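Long-range contact in amine Dehydrogenase (Pseudomonas putida, PDB 1JMX), which forms the beta-propeller subunit of a quinohemoprotein amine dehydrogenase, a heme c-containing complex that probably oxidises primary amines: residues L261-N275 against L293-D307. Residues are numbered along the deposited sequence; the frame is centred on the assembly and turned at random.
Sequences LRSPKDPNQIYGVLN and LDHTYYCVAFDKKGD
Where Leu274 meets Tyr297 the two backbones are tied together directly, Tyr297 N donating to Leu274 O at 3.0 Å; beyond this point strands 269-274 and 299-302 diverge, their directions 145° apart, and side chains fill the gap between two sheets. Phe302 is the wedge. Phe302 CZ sits 3.6 Å from Tyr271 CD2, over one face of the tyrosine, in a T-shaped pair with planes at 88°. One face of the phenylalanine in turn receives two CH-pi contacts, from Ser263 CA toward the CE1 side and from Pro264 CD above CG, while the carbonyl oxygen of Leu261 lies at its edge. Further along, the two methyls of Val300 go to different partners: CG1 presses on Val273 CG1 at a tight 3.4 Å, and CG2 reaches Leu261 CG. A chi1 of 72° puts CG1 of Val273 between the backbone N and the carbonyl carbon and leaves CG2 anti to that N, where it meets Leu293 CD1. Polar contacts mark both ends. Thr296 OG1 donates to Asn275 OD1 at 2.6 Å, and the same hydroxyl is also hydrogen-bonded to the backbone of a chain of another protein. At the far end, a water links Ser263 OG to Gly306 O, and the extended Lys265 makes a long salt bridge with Asp307, NZ to OD1 3.6 Å. This is the packing of successive blades in a beta-propeller: one face of sheet 257-292 rests against the first strand of sheet 299-333. Leu309 and Leu311 of strand 309-312 continue the apolar layer beneath Tyr271 and Val300, and Thr259 of strand 257-262 bonds Val300 N through its hydroxyl.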
loop_
_atom_site.group_PDB
_atom_site.type_symbol
_atom_site.label_atom_id
_atom_site.label_comp_id
_atom_site.label_asym_id
_atom_site.label_seq_id
_atom_site.Cartn_x
_atom_site.Cartn_y
_atom_site.Cartn_z
ATOM N N LEU B 261 14.314 -24.997 7.281
ATOM C CA LEU B 261 15.396 -25.645 8.020
ATOM C C LEU B 261 15.575 -27.093 7.622
ATOM O O LEU B 261 14.625 -27.792 7.257
ATOM C CB LEU B 261 15.153 -25.621 9.536
ATOM C CG LEU B 261 15.469 -24.388 10.378
ATOM C CD1 LEU B 261 15.182 -24.711 11.832
ATOM C CD2 LEU B 261 16.923 -23.952 10.191
ATOM N N ARG B 262 16.819 -27.536 7.712
ATOM C CA ARG B 262 17.140 -28.914 7.438
ATOM C C ARG B 262 16.993 -29.662 8.741
ATOM O O ARG B 262 17.329 -29.147 9.816
ATOM C CB ARG B 262 18.549 -29.059 6.900
ATOM C CG ARG B 262 18.622 -28.724 5.456
ATOM C CD ARG B 262 19.732 -29.473 4.838
ATOM N NE ARG B 262 21.005 -28.810 5.033
ATOM C CZ ARG B 262 22.165 -29.320 4.629
ATOM N NH1 ARG B 262 22.203 -30.511 4.034
ATOM N NH2 ARG B 262 23.273 -28.585 4.716
ATOM N N SER B 263 16.421 -30.856 8.639
ATOM C CA SER B 263 16.196 -31.702 9.792
ATOM C C SER B 263 17.527 -32.189 10.313
ATOM O O SER B 263 18.401 -32.570 9.529
ATOM C CB SER B 263 15.339 -32.902 9.396
ATOM O OG SER B 263 15.159 -33.784 10.484
ATOM N N PRO B 264 17.746 -32.069 11.632
ATOM C CA PRO B 264 19.000 -32.526 12.243
ATOM C C PRO B 264 19.030 -34.074 12.263
ATOM O O PRO B 264 20.089 -34.699 12.408
ATOM C CB PRO B 264 18.924 -31.926 13.649
ATOM C CG PRO B 264 17.458 -31.845 13.917
ATOM C CD PRO B 264 16.916 -31.343 12.610
ATOM N N LYS B 265 17.842 -34.658 12.077
ATOM C CA LYS B 265 17.592 -36.100 12.046
ATOM C C LYS B 265 17.985 -36.628 10.658
ATOM O O LYS B 265 18.693 -37.630 10.534
ATOM C CB LYS B 265 16.100 -36.309 12.317
ATOM C CG LYS B 265 15.613 -37.730 12.503
ATOM C CD LYS B 265 14.178 -37.671 12.993
ATOM C CE LYS B 265 13.591 -39.032 13.298
ATOM N NZ LYS B 265 12.209 -38.854 13.881
ATOM N N ASP B 266 17.491 -35.964 9.617
ATOM C CA ASP B 266 17.825 -36.314 8.241
ATOM C C ASP B 266 18.050 -34.989 7.522
ATOM O O ASP B 266 17.100 -34.249 7.226
ATOM C CB ASP B 266 16.721 -37.131 7.561
ATOM C CG ASP B 266 17.085 -37.548 6.129
ATOM O OD1 ASP B 266 16.214 -38.098 5.435
ATOM O OD2 ASP B 266 18.226 -37.332 5.677
ATOM N N PRO B 267 19.327 -34.656 7.274
ATOM C CA PRO B 267 19.770 -33.432 6.602
ATOM C C PRO B 267 19.379 -33.351 5.136
ATOM O O PRO B 267 19.472 -32.290 4.526
ATOM C CB PRO B 267 21.285 -33.493 6.769
ATOM C CG PRO B 267 21.558 -34.957 6.713
ATOM C CD PRO B 267 20.483 -35.493 7.634
ATOM N N ASN B 268 18.981 -34.475 4.554
ATOM C CA ASN B 268 18.584 -34.471 3.156
ATOM C C ASN B 268 17.151 -33.944 3.011
ATOM O O ASN B 268 16.635 -33.791 1.905
ATOM C CB ASN B 268 18.704 -35.871 2.564
ATOM C CG ASN B 268 18.275 -35.921 1.113
ATOM O OD1 ASN B 268 18.990 -35.448 0.227
ATOM N ND2 ASN B 268 17.078 -36.451 0.868
ATOM N N GLN B 269 16.510 -33.670 4.137
ATOM C CA GLN B 269 15.157 -33.163 4.114
ATOM C C GLN B 269 15.146 -31.741 4.625
ATOM O O GLN B 269 15.696 -31.454 5.686
ATOM C CB GLN B 269 14.254 -34.015 4.995
ATOM C CG GLN B 269 14.185 -35.478 4.606
ATOM C CD GLN B 269 13.264 -36.262 5.520
ATOM O OE1 GLN B 269 13.119 -35.935 6.706
ATOM N NE2 GLN B 269 12.628 -37.299 4.976
ATOM N N ILE B 270 14.561 -30.850 3.832
ATOM C CA ILE B 270 14.432 -29.451 4.202
ATOM C C ILE B 270 12.936 -29.112 4.286
ATOM O O ILE B 270 12.141 -29.520 3.431
ATOM C CB ILE B 270 15.159 -28.515 3.202
ATOM C CG1 ILE B 270 15.164 -27.078 3.745
ATOM C CG2 ILE B 270 14.506 -28.589 1.826
ATOM C CD1 ILE B 270 15.965 -26.122 2.931
ATOM N N TYR B 271 12.563 -28.428 5.363
ATOM C CA TYR B 271 11.182 -28.036 5.607
ATOM C C TYR B 271 10.999 -26.525 5.515
ATOM O O TYR B 271 11.619 -25.788 6.272
ATOM C CB TYR B 271 10.752 -28.488 7.000
ATOM C CG TYR B 271 10.800 -29.975 7.243
ATOM C CD1 TYR B 271 9.647 -30.672 7.601
ATOM C CD2 TYR B 271 11.997 -30.683 7.162
ATOM C CE1 TYR B 271 9.684 -32.037 7.877
ATOM C CE2 TYR B 271 12.045 -32.045 7.434
ATOM C CZ TYR B 271 10.886 -32.717 7.794
ATOM O OH TYR B 271 10.924 -34.066 8.082
ATOM N N GLY B 272 10.137 -26.077 4.605
ATOM C CA GLY B 272 9.863 -24.656 4.448
ATOM C C GLY B 272 8.445 -24.347 4.895
ATOM O O GLY B 272 7.605 -25.243 4.902
ATOM N N VAL B 273 8.155 -23.091 5.236
ATOM C CA VAL B 273 6.816 -22.731 5.704
ATOM C C VAL B 273 6.360 -21.292 5.427
ATOM O O VAL B 273 7.173 -20.382 5.304
ATOM C CB VAL B 273 6.678 -23.003 7.248
ATOM C CG1 VAL B 273 7.484 -21.987 8.044
ATOM C CG2 VAL B 273 5.212 -22.989 7.686
ATOM N N LEU B 274 5.044 -21.136 5.293
ATOM C CA LEU B 274 4.357 -19.858 5.102
ATOM C C LEU B 274 2.868 -20.185 5.175
ATOM O O LEU B 274 2.299 -20.189 6.259
ATOM C CB LEU B 274 4.729 -19.161 3.787
ATOM C CG LEU B 274 4.489 -17.637 3.676
ATOM C CD1 LEU B 274 3.097 -17.303 3.211
ATOM C CD2 LEU B 274 4.771 -16.953 4.999
ATOM N N ASN B 275 2.251 -20.509 4.039
ATOM C CA ASN B 275 0.830 -20.866 4.009
ATOM C C ASN B 275 0.658 -22.379 4.100
ATOM O O ASN B 275 -0.358 -22.868 4.587
ATOM C CB ASN B 275 0.138 -20.280 2.780
ATOM C CG ASN B 275 -0.107 -18.784 2.918
ATOM O OD1 ASN B 275 -0.099 -18.244 4.024
ATOM N ND2 ASN B 275 -0.332 -18.110 1.794
ATOM N N LEU B 293 -2.069 -25.630 6.868
ATOM C CA LEU B 293 -1.998 -25.020 8.192
ATOM C C LEU B 293 -3.306 -24.369 8.619
ATOM O O LEU B 293 -4.178 -24.099 7.798
ATOM C CB LEU B 293 -0.881 -23.974 8.200
ATOM C CG LEU B 293 0.476 -24.445 7.679
ATOM C CD1 LEU B 293 1.406 -23.281 7.505
ATOM C CD2 LEU B 293 1.058 -25.456 8.637
ATOM N N ASP B 294 -3.431 -24.119 9.920
ATOM C CA ASP B 294 -4.618 -23.475 10.474
ATOM C C ASP B 294 -4.608 -21.993 10.103
ATOM O O ASP B 294 -5.641 -21.330 10.131
ATOM C CB ASP B 294 -4.650 -23.634 11.995
ATOM C CG ASP B 294 -4.922 -25.071 12.440
ATOM O OD1 ASP B 294 -4.972 -26.001 11.599
ATOM O OD2 ASP B 294 -5.083 -25.271 13.661
ATOM N N HIS B 295 -3.417 -21.485 9.793
ATOM C CA HIS B 295 -3.205 -20.101 9.380
ATOM C C HIS B 295 -1.743 -19.950 8.972
ATOM O O HIS B 295 -0.967 -20.904 9.064
ATOM C CB HIS B 295 -3.591 -19.099 10.489
ATOM C CG HIS B 295 -2.827 -19.266 11.769
ATOM N ND1 HIS B 295 -1.553 -18.771 11.948
ATOM C CD2 HIS B 295 -3.170 -19.847 12.944
ATOM C CE1 HIS B 295 -1.146 -19.036 13.175
ATOM N NE2 HIS B 295 -2.107 -19.689 13.799
ATOM N N THR B 296 -1.379 -18.771 8.480
ATOM C CA THR B 296 -0.005 -18.519 8.065
ATOM C C THR B 296 0.935 -18.572 9.259
ATOM O O THR B 296 0.590 -18.117 10.349
ATOM C CB THR B 296 0.134 -17.137 7.395
ATOM O OG1 THR B 296 -0.679 -17.100 6.229
ATOM C CG2 THR B 296 1.564 -16.862 6.983
ATOM N N TYR B 297 2.082 -19.209 9.057
ATOM C CA TYR B 297 3.126 -19.298 10.071
ATOM C C TYR B 297 4.394 -18.809 9.372
ATOM O O TYR B 297 4.561 -19.021 8.171
ATOM C CB TYR B 297 3.308 -20.734 10.569
ATOM C CG TYR B 297 2.235 -21.216 11.525
ATOM C CD1 TYR B 297 1.158 -21.972 11.067
ATOM C CD2 TYR B 297 2.308 -20.932 12.891
ATOM C CE1 TYR B 297 0.176 -22.432 11.939
ATOM C CE2 TYR B 297 1.335 -21.392 13.774
ATOM C CZ TYR B 297 0.268 -22.138 13.289
ATOM O OH TYR B 297 -0.728 -22.562 14.143
ATOM N N TYR B 298 5.262 -18.118 10.101
ATOM C CA TYR B 298 6.490 -17.582 9.514
ATOM C C TYR B 298 7.745 -18.420 9.694
ATOM O O TYR B 298 8.493 -18.664 8.748
ATOM C CB TYR B 298 6.849 -16.240 10.148
ATOM C CG TYR B 298 5.987 -15.048 9.833
ATOM C CD1 TYR B 298 5.270 -14.949 8.638
ATOM C CD2 TYR B 298 5.956 -13.965 10.712
ATOM C CE1 TYR B 298 4.550 -13.783 8.329
ATOM C CE2 TYR B 298 5.253 -12.818 10.418
ATOM C CZ TYR B 298 4.554 -12.722 9.232
ATOM O OH TYR B 298 3.882 -11.554 8.964
ATOM N N CYS B 299 7.971 -18.821 10.938
ATOM C CA CYS B 299 9.194 -19.495 11.323
ATOM C C CYS B 299 9.180 -20.935 11.832
ATOM O O CYS B 299 8.482 -21.262 12.789
ATOM C CB CYS B 299 9.865 -18.594 12.360
ATOM S SG CYS B 299 11.582 -18.890 12.653
ATOM N N VAL B 300 10.016 -21.772 11.220
ATOM C CA VAL B 300 10.148 -23.164 11.638
ATOM C C VAL B 300 11.211 -23.259 12.728
ATOM O O VAL B 300 12.102 -22.412 12.819
ATOM C CB VAL B 300 10.569 -24.133 10.479
ATOM C CG1 VAL B 300 9.423 -24.361 9.515
ATOM C CG2 VAL B 300 11.794 -23.620 9.747
ATOM N N ALA B 301 11.083 -24.278 13.569
ATOM C CA ALA B 301 12.036 -24.553 14.639
ATOM C C ALA B 301 12.024 -26.060 14.895
ATOM O O ALA B 301 10.969 -26.666 14.994
ATOM C CB ALA B 301 11.673 -23.785 15.912
ATOM N N PHE B 302 13.203 -26.663 14.896
ATOM C CA PHE B 302 13.367 -28.092 15.154
ATOM C C PHE B 302 13.956 -28.279 16.552
ATOM O O PHE B 302 14.791 -27.482 16.987
ATOM C CB PHE B 302 14.373 -28.693 14.165
ATOM C CG PHE B 302 13.756 -29.317 12.948
ATOM C CD1 PHE B 302 13.961 -28.761 11.688
ATOM C CD2 PHE B 302 13.025 -30.499 13.049
ATOM C CE1 PHE B 302 13.458 -29.373 10.551
ATOM C CE2 PHE B 302 12.517 -31.117 11.917
ATOM C CZ PHE B 302 12.738 -30.553 10.665
ATOM N N ASP B 303 13.514 -29.306 17.273
ATOM C CA ASP B 303 14.124 -29.559 18.566
ATOM C C ASP B 303 15.471 -30.252 18.270
ATOM O O ASP B 303 15.788 -30.515 17.104
ATOM C CB ASP B 303 13.206 -30.351 19.523
ATOM C CG ASP B 303 12.899 -31.772 19.059
ATOM O OD1 ASP B 303 12.182 -32.467 19.804
ATOM O OD2 ASP B 303 13.349 -32.212 17.986
ATOM N N LYS B 304 16.246 -30.554 19.308
ATOM C CA LYS B 304 17.570 -31.155 19.145
ATOM C C LYS B 304 17.646 -32.416 18.298
ATOM O O LYS B 304 18.485 -32.510 17.400
ATOM C CB LYS B 304 18.219 -31.398 20.507
ATOM C CG LYS B 304 19.528 -30.644 20.712
ATOM C CD LYS B 304 19.340 -29.121 20.631
ATOM C CE LYS B 304 20.657 -28.389 20.859
ATOM N NZ LYS B 304 20.476 -26.924 20.787
ATOM N N LYS B 305 16.768 -33.374 18.574
ATOM C CA LYS B 305 16.754 -34.631 17.829
ATOM C C LYS B 305 16.025 -34.560 16.494
ATOM O O LYS B 305 16.295 -35.357 15.599
ATOM C CB LYS B 305 16.174 -35.763 18.683
ATOM C CG LYS B 305 17.118 -36.266 19.778
ATOM C CD LYS B 305 16.455 -37.356 20.621
ATOM C CE LYS B 305 16.010 -38.553 19.763
ATOM N NZ LYS B 305 15.188 -39.549 20.532
ATOM N N GLY B 306 15.148 -33.572 16.339
ATOM C CA GLY B 306 14.402 -33.453 15.100
ATOM C C GLY B 306 13.142 -34.307 15.121
ATOM O O GLY B 306 12.666 -34.729 14.065
ATOM N N ASP B 307 12.645 -34.600 16.328
ATOM C CA ASP B 307 11.423 -35.384 16.537
ATOM C C ASP B 307 10.190 -34.471 16.487
ATOM O O ASP B 307 9.056 -34.951 16.378
ATOM C CB ASP B 307 11.424 -36.050 17.917
ATOM C CG ASP B 307 12.612 -36.949 18.149
ATOM O OD1 ASP B 307 13.062 -37.645 17.207
ATOM O OD2 ASP B 307 13.080 -36.980 19.309
HETATM O O HOH W 1 12.927 -34.916 11.437
HETATM O O HOH W 2 -2.716 -24.302 4.370
#